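Local coordinates for protein cystatin-F (Homo sapiens, PDB 2CH9) that inhibits papain-like cysteine proteases such as cathepsin L, more weakly than other cystatins do, and forms a disulfide-linked homodimer, at residues G29-A34 against Y69-V73. Numbering follows the deposited sequence.
Sequences GVLQAA and YMLEV
This is a buried, largely apolar helix-on-sheet contact of the cystatin fold, in which an antiparallel sheet wraps around one long helix: the first turns of helix 28-44 lie across strand 67-78, the central strand of the five-stranded antiparallel sheet. The axes of 29-34 and 69-73 cross at -71° and approach to 9.3 Å. Phi/psi stay near -64/-40 along the helix and extended along the strand, so Y69, L71 and V73 point toward the helix, while M70 and E72 face the second subunit. Register is set by CA pairs A33-Y69 (6.9 Å) and A34-V73 (6.7 Å). Small residues permit the close approach: Y69 (chi1 m, chi2 -84°) brings OH within 3.5 Å of G29 CA, where a CB would clash, and CD2 within 3.6 Å of A33 CB. L71 (m,t) fills the centre, its CD2 3.9 Å from V30 CG1 (V30 chi1 t) and its CD1 3.8 Å from A33 CB. Farther along the strand, V73 CG2 meets A34 CB at 4.2 Å.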
loop_
_atom_site.group_PDB
_atom_site.type_symbol
_atom_site.label_atom_id
_atom_site.label_comp_id
_atom_site.label_asym_id
_atom_site.label_seq_id
_atom_site.Cartn_x
_atom_site.Cartn_y
_atom_site.Cartn_z
ATOM N N GLY A 29 -13.709 0.037 -12.641
ATOM C CA GLY A 29 -13.259 -0.464 -11.341
ATOM C C GLY A 29 -12.700 0.631 -10.439
ATOM O O GLY A 29 -12.976 0.663 -9.226
ATOM N N VAL A 30 -11.900 1.526 -11.015
ATOM C CA VAL A 30 -11.407 2.689 -10.276
ATOM C C VAL A 30 -12.565 3.548 -9.782
ATOM O O VAL A 30 -12.537 4.014 -8.655
ATOM C CB VAL A 30 -10.483 3.580 -11.111
ATOM C CG1 VAL A 30 -10.175 4.882 -10.360
ATOM C CG2 VAL A 30 -9.191 2.852 -11.432
ATOM N N LEU A 31 -13.570 3.756 -10.636
ATOM C CA LEU A 31 -14.704 4.592 -10.282
ATOM C C LEU A 31 -15.491 4.001 -9.110
ATOM O O LEU A 31 -15.903 4.737 -8.206
ATOM C CB LEU A 31 -15.620 4.824 -11.488
ATOM C CG LEU A 31 -14.978 5.567 -12.664
ATOM C CD1 LEU A 31 -15.867 5.463 -13.884
ATOM C CD2 LEU A 31 -14.689 7.028 -12.344
ATOM N N GLN A 32 -15.679 2.682 -9.125
ATOM C CA GLN A 32 -16.376 1.993 -8.046
ATOM C C GLN A 32 -15.547 2.029 -6.762
ATOM O O GLN A 32 -16.091 2.169 -5.679
ATOM C CB GLN A 32 -16.715 0.553 -8.434
ATOM C CG GLN A 32 -17.499 -0.216 -7.371
ATOM C CD GLN A 32 -18.850 0.443 -7.015
ATOM O OE1 GLN A 32 -19.787 0.438 -7.822
ATOM N NE2 GLN A 32 -18.947 1.005 -5.802
ATOM N N ALA A 33 -14.225 1.925 -6.887
ATOM C CA ALA A 33 -13.353 1.976 -5.712
ATOM C C ALA A 33 -13.400 3.355 -5.032
ATOM O O ALA A 33 -13.415 3.454 -3.799
ATOM C CB ALA A 33 -11.916 1.573 -6.087
ATOM N N ALA A 34 -13.441 4.414 -5.838
ATOM C CA ALA A 34 -13.574 5.777 -5.323
ATOM C C ALA A 34 -14.916 5.994 -4.615
ATOM O O ALA A 34 -14.981 6.743 -3.640
ATOM C CB ALA A 34 -13.397 6.791 -6.442
ATOM N N TYR A 69 -6.872 -1.166 -5.043
ATOM C CA TYR A 69 -6.736 0.156 -5.654
ATOM C C TYR A 69 -6.031 1.089 -4.714
ATOM O O TYR A 69 -6.293 1.090 -3.513
ATOM C CB TYR A 69 -8.095 0.720 -6.038
ATOM C CG TYR A 69 -8.772 -0.097 -7.100
ATOM C CD1 TYR A 69 -8.488 0.104 -8.455
ATOM C CD2 TYR A 69 -9.664 -1.110 -6.758
ATOM C CE1 TYR A 69 -9.103 -0.667 -9.428
ATOM C CE2 TYR A 69 -10.276 -1.883 -7.731
ATOM C CZ TYR A 69 -9.996 -1.657 -9.051
ATOM O OH TYR A 69 -10.627 -2.425 -9.994
ATOM N N MET A 70 -5.074 1.842 -5.235
ATOM C CA MET A 70 -4.463 2.914 -4.460
ATOM C C MET A 70 -4.882 4.190 -5.170
ATOM O O MET A 70 -4.512 4.391 -6.330
ATOM C CB MET A 70 -2.935 2.768 -4.433
ATOM C CG MET A 70 -2.494 1.432 -3.886
ATOM S SD MET A 70 -0.740 1.148 -4.072
ATOM C CE MET A 70 -0.544 -0.276 -2.991
ATOM N N LEU A 71 -5.653 5.036 -4.488
ATOM C CA LEU A 71 -6.331 6.150 -5.145
ATOM C C LEU A 71 -6.024 7.482 -4.500
ATOM O O LEU A 71 -5.916 7.588 -3.282
ATOM C CB LEU A 71 -7.849 5.958 -5.144
ATOM C CG LEU A 71 -8.471 4.675 -5.679
ATOM C CD1 LEU A 71 -9.971 4.801 -5.571
ATOM C CD2 LEU A 71 -8.069 4.399 -7.145
ATOM N N GLU A 72 -5.874 8.492 -5.353
ATOM C CA GLU A 72 -5.861 9.882 -4.951
ATOM C C GLU A 72 -7.187 10.450 -5.461
ATOM O O GLU A 72 -7.394 10.597 -6.661
ATOM C CB GLU A 72 -4.669 10.610 -5.579
ATOM C CG GLU A 72 -4.466 12.022 -5.104
ATOM C CD GLU A 72 -3.293 12.694 -5.804
ATOM O OE1 GLU A 72 -3.414 13.042 -7.012
ATOM O OE2 GLU A 72 -2.239 12.884 -5.155
ATOM N N VAL A 73 -8.077 10.761 -4.531
ATOM C CA VAL A 73 -9.466 11.076 -4.854
ATOM C C VAL A 73 -9.900 12.327 -4.071
ATOM O O VAL A 73 -9.586 12.460 -2.889
ATOM C CB VAL A 73 -10.396 9.850 -4.567
ATOM C CG1 VAL A 73 -10.056 9.192 -3.235
ATOM C CG2 VAL A 73 -11.876 10.228 -4.639
#